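Local structure of serine protease (Arthrobacter nicotinovorans, 3WY8) at residues G114-G122 and Y204-Y213; V1-I11 and E139-T147. The protein is a trypsin-like serine protease with keratinolytic activity that probably cleaves peptide bonds in proteins. All coordinates share one frame; numbering follows the deposited sequence.

Both contacts tie a chain end of this two-barrel protease to its body. Contact 2 lays the first residues of segment 1-11 along strand 142-150. Contact 1 sets the loop 114-122 against residues 204-213, which hold the approach to the C-terminal helix 207-218 and its first turns. Contact 1 is at the surface and contact 2 is partly buried; their centres lie about 14 Å and 13 Å from the centre of the chain and about 22 Å from each other. They meet where Gly122 O packs 3.7 Å from Thr147 CG2. Neither forms the probable active site of His43, Asp92 and Ser171, though the Ile209 side chain in contact 1 lies near it without touching.

Contact 1 (G114-G122 and Y204-Y213); sequences GVQFNAARG and YWGTVIQSTY
Phe117 sits between Trp205 and the first turns of helix 207-218. Gln210 covers one face of the ring, with its CA 3.8 Å from the Phe117 ring centroid in a CH-pi contact. The Trp205 six-membered ring is nearly parallel to the Phe117 ring, with planes at 14°, but slid so far that they barely overlap. Phe117 CZ touches Tyr213 CB at 3.6 Å. Val115 CG2 packs over a face of the Tyr213 ring, while Val115 CG1 meets the edge of the indole. Trp205 NE1 is hydrogen-bonded to Thr93 OG1, just before strand 94-98 of the N-terminal barrel.

Backbone and polar bonds fix the loop beside this cluster. Asn118 N donates to Trp205 O at 2.8 Å. Asn118 ND2 donates a hydrogen bond to Gln210 OE1 at 3.0 Å, from above the Gln210 carbonyl plane. Ala119 O lies in plane at the Tyr204 ring edge and takes a 2.6 Å bond from Tyr204 OH on a lone pair. Arg121 NH1 comes near Tyr204 CD1, but the guanidinium bonds to Asn150 and Ala158. A water joins Ala119 N to Trp205 O.

The arrangement is an aromatic cluster at the N-terminal end of the C-terminal helix, a helix characteristic of the chymotrypsin fold.

Contact 2 (V1-I11 and E139-T147); sequences VNQSETPVKHI and ESLKSCSGT
Gln3 and Ser143 form an antiparallel hydrogen-bonded pair. It adds the short N-terminal strand 3-4 to strand 142-150, in the C-terminal beta domain of the trypsin-like fold. Ser143 N donates to Gln3 O at 2.9 Å, and Gln3 N donates to Ser143 O. Glu5 N continues the pairing to Leu141 O.

On the face of Gln3 and Ser143, the hydroxyl of Ser143 is the meeting point. It stands between the backbone N and the carbonyl carbon (chi1 68°), which turns it to the N-terminal segment. Ser143 OG donates to the anti lone pair of Glu5 OE2 at 2.7 Å. The Glu5 chain bends at chi2 (-74°) and folds back over Ser143. Glu5 OE2 also makes a salt bridge with Lys126 of the adjoining strand 124-129, which would favour the charged carboxylate. Gln3 CG lies close to the same hydroxyl.

On the other face, the Lys142 side chain reaches across to Ser4. Its NZ donates to Ser4 OG at 2.9 Å.

Leu141 is buried where the N-terminal segment turns away toward the other barrel. Its two methyls part. CD2 packs on Val8 CG2 at 3.8 Å and also touches Thr6 O. CD1 meets Ile11 CG2 at 3.8 Å, the two side chains crossing at about a right angle.

At the far end, Asn2 OD1 comes 3.3 Å from Cys144 SG, which is in the disulfide with Cys164. The N-terminal amine, Val1 N, donates to Ser145 OG. A water donates to both Val1 O and Ser143 OG and accepts from Gln3 NE2 at 2.8 Å.

Contact 1 (G114-G122 and Y204-Y213)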
# COMPACT_ATOMS: atom_id res chain seq x y z
N GLY A 114 -8.17 -9.55 4.55
CA GLY A 114 -8.29 -9.27 5.97
C GLY A 114 -7.10 -8.45 6.43
O GLY A 114 -6.04 -8.45 5.79
N VAL A 115 -7.28 -7.72 7.53
CA VAL A 115 -6.22 -6.90 8.11
C VAL A 115 -5.90 -7.30 9.55
O VAL A 115 -6.76 -7.85 10.25
CB VAL A 115 -6.54 -5.38 8.04
CG1 VAL A 115 -6.48 -4.88 6.60
CG2 VAL A 115 -7.90 -5.05 8.67
N GLN A 116 -4.67 -7.03 9.97
CA GLN A 116 -4.24 -7.23 11.35
C GLN A 116 -3.55 -5.99 11.88
O GLN A 116 -2.76 -5.35 11.17
CB GLN A 116 -3.29 -8.42 11.46
CG GLN A 116 -3.90 -9.79 11.16
CD GLN A 116 -4.91 -10.25 12.21
OE1 GLN A 116 -4.90 -9.79 13.35
NE2 GLN A 116 -5.77 -11.18 11.81
N PHE A 117 -3.85 -5.66 13.13
CA PHE A 117 -3.18 -4.57 13.85
C PHE A 117 -2.68 -5.08 15.19
O PHE A 117 -3.16 -6.10 15.69
CB PHE A 117 -4.14 -3.39 14.05
CG PHE A 117 -4.73 -2.87 12.77
CD1 PHE A 117 -4.02 -1.96 11.99
CD2 PHE A 117 -5.97 -3.31 12.33
CE1 PHE A 117 -4.56 -1.49 10.78
CE2 PHE A 117 -6.52 -2.85 11.14
CZ PHE A 117 -5.81 -1.94 10.36
N ASN A 118 -1.69 -4.37 15.74
CA ASN A 118 -1.13 -4.69 17.06
C ASN A 118 -0.62 -6.12 17.15
O ASN A 118 -0.78 -6.79 18.18
CB ASN A 118 -2.15 -4.37 18.16
CG ASN A 118 -2.82 -3.04 17.94
OD1 ASN A 118 -2.16 -2.00 17.89
ND2 ASN A 118 -4.14 -3.06 17.75
N ALA A 119 0.00 -6.58 16.07
CA ALA A 119 0.58 -7.91 15.99
C ALA A 119 2.03 -7.90 16.46
O ALA A 119 2.58 -6.84 16.79
CB ALA A 119 0.48 -8.45 14.57
N ALA A 120 2.64 -9.08 16.50
CA ALA A 120 4.03 -9.21 16.91
C ALA A 120 4.99 -8.53 15.93
O ALA A 120 4.69 -8.41 14.74
CB ALA A 120 4.38 -10.67 17.05
N ARG A 121 6.14 -8.09 16.45
CA ARG A 121 7.25 -7.63 15.62
C ARG A 121 8.08 -8.85 15.24
O ARG A 121 8.24 -9.77 16.04
CB ARG A 121 8.12 -6.64 16.39
CG ARG A 121 7.39 -5.36 16.79
CD ARG A 121 8.34 -4.36 17.44
NE ARG A 121 9.34 -3.85 16.50
CZ ARG A 121 9.11 -2.87 15.62
NH1 ARG A 121 7.93 -2.27 15.54
NH2 ARG A 121 10.09 -2.49 14.80
N GLY A 122 8.61 -8.87 14.02
CA GLY A 122 9.50 -9.95 13.59
C GLY A 122 8.81 -11.11 12.89
O GLY A 122 9.39 -12.20 12.78
N TYR A 204 5.02 -0.19 11.37
CA TYR A 204 4.31 -1.07 12.27
C TYR A 204 2.83 -0.71 12.28
O TYR A 204 2.48 0.46 12.48
CB TYR A 204 4.89 -0.97 13.69
CG TYR A 204 4.16 -1.86 14.66
CD1 TYR A 204 4.39 -3.23 14.68
CD2 TYR A 204 3.20 -1.33 15.53
CE1 TYR A 204 3.70 -4.06 15.56
CE2 TYR A 204 2.51 -2.15 16.42
CZ TYR A 204 2.77 -3.51 16.43
OH TYR A 204 2.09 -4.32 17.31
N TRP A 205 1.98 -1.69 12.06
CA TRP A 205 0.54 -1.45 12.07
C TRP A 205 -0.01 -1.53 13.49
O TRP A 205 -0.41 -2.60 13.97
CB TRP A 205 -0.18 -2.39 11.10
CG TRP A 205 -0.27 -1.81 9.71
CD1 TRP A 205 0.53 -0.84 9.17
CD2 TRP A 205 -1.21 -2.17 8.70
NE1 TRP A 205 0.13 -0.57 7.88
CE2 TRP A 205 -0.93 -1.37 7.57
CE3 TRP A 205 -2.27 -3.08 8.63
CZ2 TRP A 205 -1.67 -1.46 6.38
CZ3 TRP A 205 -3.01 -3.17 7.45
CH2 TRP A 205 -2.70 -2.37 6.35
N GLY A 206 -0.01 -0.37 14.16
CA GLY A 206 -0.43 -0.27 15.55
C GLY A 206 -1.74 0.47 15.72
O GLY A 206 -2.55 0.54 14.80
N THR A 207 -1.95 1.02 16.91
CA THR A 207 -3.23 1.63 17.26
C THR A 207 -3.56 2.89 16.45
O THR A 207 -4.73 3.13 16.16
CB THR A 207 -3.32 1.95 18.76
OG1 THR A 207 -2.14 2.65 19.17
CG2 THR A 207 -3.45 0.66 19.57
N VAL A 208 -2.54 3.68 16.11
CA VAL A 208 -2.76 4.91 15.34
C VAL A 208 -3.26 4.58 13.93
O VAL A 208 -4.28 5.11 13.48
CB VAL A 208 -1.48 5.79 15.29
CG1 VAL A 208 -1.67 6.98 14.37
CG2 VAL A 208 -1.10 6.26 16.71
N ILE A 209 -2.56 3.67 13.26
CA ILE A 209 -2.96 3.24 11.92
C ILE A 209 -4.30 2.49 11.96
O ILE A 209 -5.14 2.67 11.07
CB ILE A 209 -1.81 2.44 11.23
CG1 ILE A 209 -0.64 3.39 10.95
CG2 ILE A 209 -2.30 1.76 9.96
CD1 ILE A 209 0.68 2.71 10.51
N GLN A 210 -4.52 1.70 13.01
CA GLN A 210 -5.80 1.02 13.21
C GLN A 210 -6.96 2.01 13.29
O GLN A 210 -8.01 1.79 12.68
CB GLN A 210 -5.76 0.17 14.49
CG GLN A 210 -7.04 -0.62 14.73
CD GLN A 210 -6.96 -1.47 15.97
OE1 GLN A 210 -6.30 -1.11 16.95
NE2 GLN A 210 -7.63 -2.62 15.94
N SER A 211 -6.77 3.10 14.03
CA SER A 211 -7.80 4.13 14.16
C SER A 211 -8.13 4.78 12.81
O SER A 211 -9.30 5.08 12.53
CB SER A 211 -7.38 5.19 15.18
OG SER A 211 -7.47 4.66 16.50
N THR A 212 -7.11 4.98 11.98
CA THR A 212 -7.31 5.52 10.63
C THR A 212 -8.09 4.54 9.78
O THR A 212 -9.01 4.92 9.06
CB THR A 212 -5.97 5.89 9.96
OG1 THR A 212 -5.25 6.80 10.80
CG2 THR A 212 -6.21 6.57 8.62
N TYR A 213 -7.73 3.26 9.87
CA TYR A 213 -8.46 2.21 9.17
C TYR A 213 -9.94 2.20 9.58
O TYR A 213 -10.83 2.13 8.72
CB TYR A 213 -7.82 0.83 9.40
CG TYR A 213 -8.74 -0.31 9.06
CD1 TYR A 213 -8.96 -0.69 7.74
CD2 TYR A 213 -9.42 -1.00 10.07
CE1 TYR A 213 -9.82 -1.73 7.42
CE2 TYR A 213 -10.29 -2.04 9.76
CZ TYR A 213 -10.49 -2.40 8.44
OH TYR A 213 -11.35 -3.43 8.13
O HOH W 1 -6.16 -5.22 17.43
O HOH W 2 0.91 -5.10 13.82

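Contact 2 (V1-I11 and E139-T147)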
# COMPACT_ATOMS: atom_id res chain seq x y z
N VAL A 1 12.62 -13.81 -0.97
CA VAL A 1 12.89 -14.05 -2.41
C VAL A 1 12.11 -13.06 -3.30
O VAL A 1 10.98 -12.70 -2.99
CB VAL A 1 12.60 -15.52 -2.82
CG1 VAL A 1 11.12 -15.85 -2.71
CG2 VAL A 1 13.12 -15.81 -4.21
N ASN A 2 12.76 -12.63 -4.38
CA ASN A 2 12.16 -11.70 -5.33
C ASN A 2 11.62 -12.45 -6.54
O ASN A 2 12.35 -13.22 -7.18
CB ASN A 2 13.19 -10.66 -5.77
CG ASN A 2 13.86 -9.96 -4.60
OD1 ASN A 2 13.21 -9.62 -3.61
ND2 ASN A 2 15.16 -9.73 -4.72
N GLN A 3 10.36 -12.22 -6.87
CA GLN A 3 9.75 -12.90 -8.01
C GLN A 3 8.71 -12.08 -8.76
O GLN A 3 8.17 -11.10 -8.24
CB GLN A 3 9.18 -14.28 -7.60
CG GLN A 3 8.21 -14.27 -6.44
CD GLN A 3 8.02 -15.66 -5.81
OE1 GLN A 3 7.99 -16.67 -6.50
NE2 GLN A 3 7.88 -15.69 -4.50
N SER A 4 8.47 -12.48 -10.01
CA SER A 4 7.37 -11.96 -10.80
C SER A 4 6.10 -12.71 -10.41
O SER A 4 6.15 -13.91 -10.10
CB SER A 4 7.66 -12.13 -12.29
OG SER A 4 8.81 -11.38 -12.67
N GLU A 5 4.98 -12.00 -10.44
CA GLU A 5 3.70 -12.53 -9.98
C GLU A 5 2.61 -12.32 -11.02
O GLU A 5 2.54 -11.26 -11.65
CB GLU A 5 3.28 -11.82 -8.69
CG GLU A 5 4.21 -12.02 -7.50
CD GLU A 5 4.10 -13.41 -6.89
OE1 GLU A 5 3.13 -14.15 -7.20
OE2 GLU A 5 4.99 -13.77 -6.09
N THR A 6 1.75 -13.32 -11.22
CA THR A 6 0.55 -13.09 -12.02
C THR A 6 -0.35 -12.13 -11.25
O THR A 6 -0.28 -12.10 -10.02
CB THR A 6 -0.24 -14.38 -12.34
OG1 THR A 6 -0.54 -15.08 -11.12
CG2 THR A 6 0.55 -15.27 -13.26
N PRO A 7 -1.17 -11.35 -11.97
CA PRO A 7 -2.03 -10.37 -11.31
C PRO A 7 -2.88 -11.00 -10.21
O PRO A 7 -3.36 -12.13 -10.36
CB PRO A 7 -2.91 -9.85 -12.44
CG PRO A 7 -2.08 -10.04 -13.67
CD PRO A 7 -1.35 -11.32 -13.44
N VAL A 8 -3.04 -10.27 -9.12
CA VAL A 8 -3.86 -10.71 -8.00
C VAL A 8 -5.04 -9.75 -7.95
O VAL A 8 -4.86 -8.53 -7.95
CB VAL A 8 -3.06 -10.69 -6.67
CG1 VAL A 8 -3.96 -10.94 -5.46
CG2 VAL A 8 -1.91 -11.71 -6.72
N LYS A 9 -6.24 -10.32 -7.92
CA LYS A 9 -7.48 -9.57 -8.08
C LYS A 9 -7.57 -8.34 -7.19
O LYS A 9 -7.94 -7.26 -7.64
CB LYS A 9 -8.68 -10.50 -7.82
CG LYS A 9 -9.86 -10.23 -8.72
CD LYS A 9 -11.00 -11.23 -8.48
CE LYS A 9 -10.64 -12.64 -8.93
NZ LYS A 9 -11.77 -13.60 -8.75
N HIS A 10 -7.20 -8.51 -5.92
CA HIS A 10 -7.37 -7.45 -4.92
C HIS A 10 -6.20 -6.46 -4.82
O HIS A 10 -6.33 -5.41 -4.20
CB HIS A 10 -7.71 -8.05 -3.54
CG HIS A 10 -6.74 -9.09 -3.06
ND1 HIS A 10 -5.54 -8.77 -2.46
CD2 HIS A 10 -6.80 -10.44 -3.08
CE1 HIS A 10 -4.90 -9.88 -2.14
NE2 HIS A 10 -5.65 -10.91 -2.50
N ILE A 11 -5.07 -6.81 -5.44
CA ILE A 11 -3.88 -5.94 -5.43
C ILE A 11 -3.86 -5.10 -6.71
O ILE A 11 -4.10 -5.62 -7.80
CB ILE A 11 -2.56 -6.75 -5.34
CG1 ILE A 11 -2.58 -7.70 -4.14
CG2 ILE A 11 -1.35 -5.80 -5.27
CD1 ILE A 11 -1.34 -8.57 -4.01
N GLU A 139 4.88 -1.95 -14.99
CA GLU A 139 3.77 -2.53 -15.74
C GLU A 139 3.21 -3.84 -15.18
O GLU A 139 2.15 -4.29 -15.61
CB GLU A 139 4.16 -2.69 -17.21
CG GLU A 139 4.29 -1.35 -17.94
CD GLU A 139 2.96 -0.63 -18.05
OE1 GLU A 139 2.21 -0.92 -19.00
OE2 GLU A 139 2.66 0.23 -17.20
N SER A 140 3.92 -4.44 -14.23
CA SER A 140 3.55 -5.78 -13.76
C SER A 140 3.79 -5.99 -12.27
O SER A 140 4.64 -5.32 -11.67
CB SER A 140 4.28 -6.86 -14.58
OG SER A 140 5.68 -6.74 -14.43
N LEU A 141 3.04 -6.91 -11.69
CA LEU A 141 3.13 -7.22 -10.26
C LEU A 141 4.39 -8.02 -9.92
O LEU A 141 4.71 -9.01 -10.58
CB LEU A 141 1.89 -8.01 -9.83
CG LEU A 141 1.68 -8.23 -8.33
CD1 LEU A 141 1.43 -6.91 -7.61
CD2 LEU A 141 0.53 -9.20 -8.11
N LYS A 142 5.09 -7.57 -8.87
CA LYS A 142 6.27 -8.26 -8.36
C LYS A 142 6.09 -8.50 -6.87
O LYS A 142 5.20 -7.92 -6.24
CB LYS A 142 7.54 -7.43 -8.60
CG LYS A 142 7.73 -6.95 -10.03
CD LYS A 142 7.87 -8.10 -11.01
CE LYS A 142 8.14 -7.59 -12.41
NZ LYS A 142 8.09 -8.70 -13.41
N SER A 143 6.94 -9.36 -6.31
CA SER A 143 6.91 -9.61 -4.87
C SER A 143 8.30 -9.74 -4.26
O SER A 143 9.30 -9.97 -4.96
CB SER A 143 6.07 -10.84 -4.54
OG SER A 143 6.68 -12.03 -5.01
N CYS A 144 8.35 -9.56 -2.94
CA CYS A 144 9.51 -9.85 -2.12
C CYS A 144 9.02 -10.63 -0.91
O CYS A 144 7.84 -10.58 -0.57
CB CYS A 144 10.15 -8.56 -1.62
SG CYS A 144 10.82 -7.49 -2.89
N SER A 145 9.93 -11.34 -0.25
CA SER A 145 9.57 -12.06 0.97
C SER A 145 10.74 -12.17 1.93
O SER A 145 11.91 -12.17 1.52
CB SER A 145 9.00 -13.45 0.64
OG SER A 145 10.01 -14.29 0.12
N GLY A 146 10.43 -12.25 3.22
CA GLY A 146 11.44 -12.49 4.23
C GLY A 146 10.95 -12.28 5.64
O GLY A 146 9.76 -12.02 5.87
N THR A 147 11.87 -12.39 6.59
CA THR A 147 11.57 -12.17 8.00
C THR A 147 11.83 -10.70 8.33
O THR A 147 12.89 -10.16 7.99
CB THR A 147 12.42 -13.09 8.90
OG1 THR A 147 12.12 -14.46 8.59
CG2 THR A 147 12.16 -12.83 10.38
O HOH W 3 12.96 -10.84 -1.13
O HOH W 4 8.38 -13.24 -3.19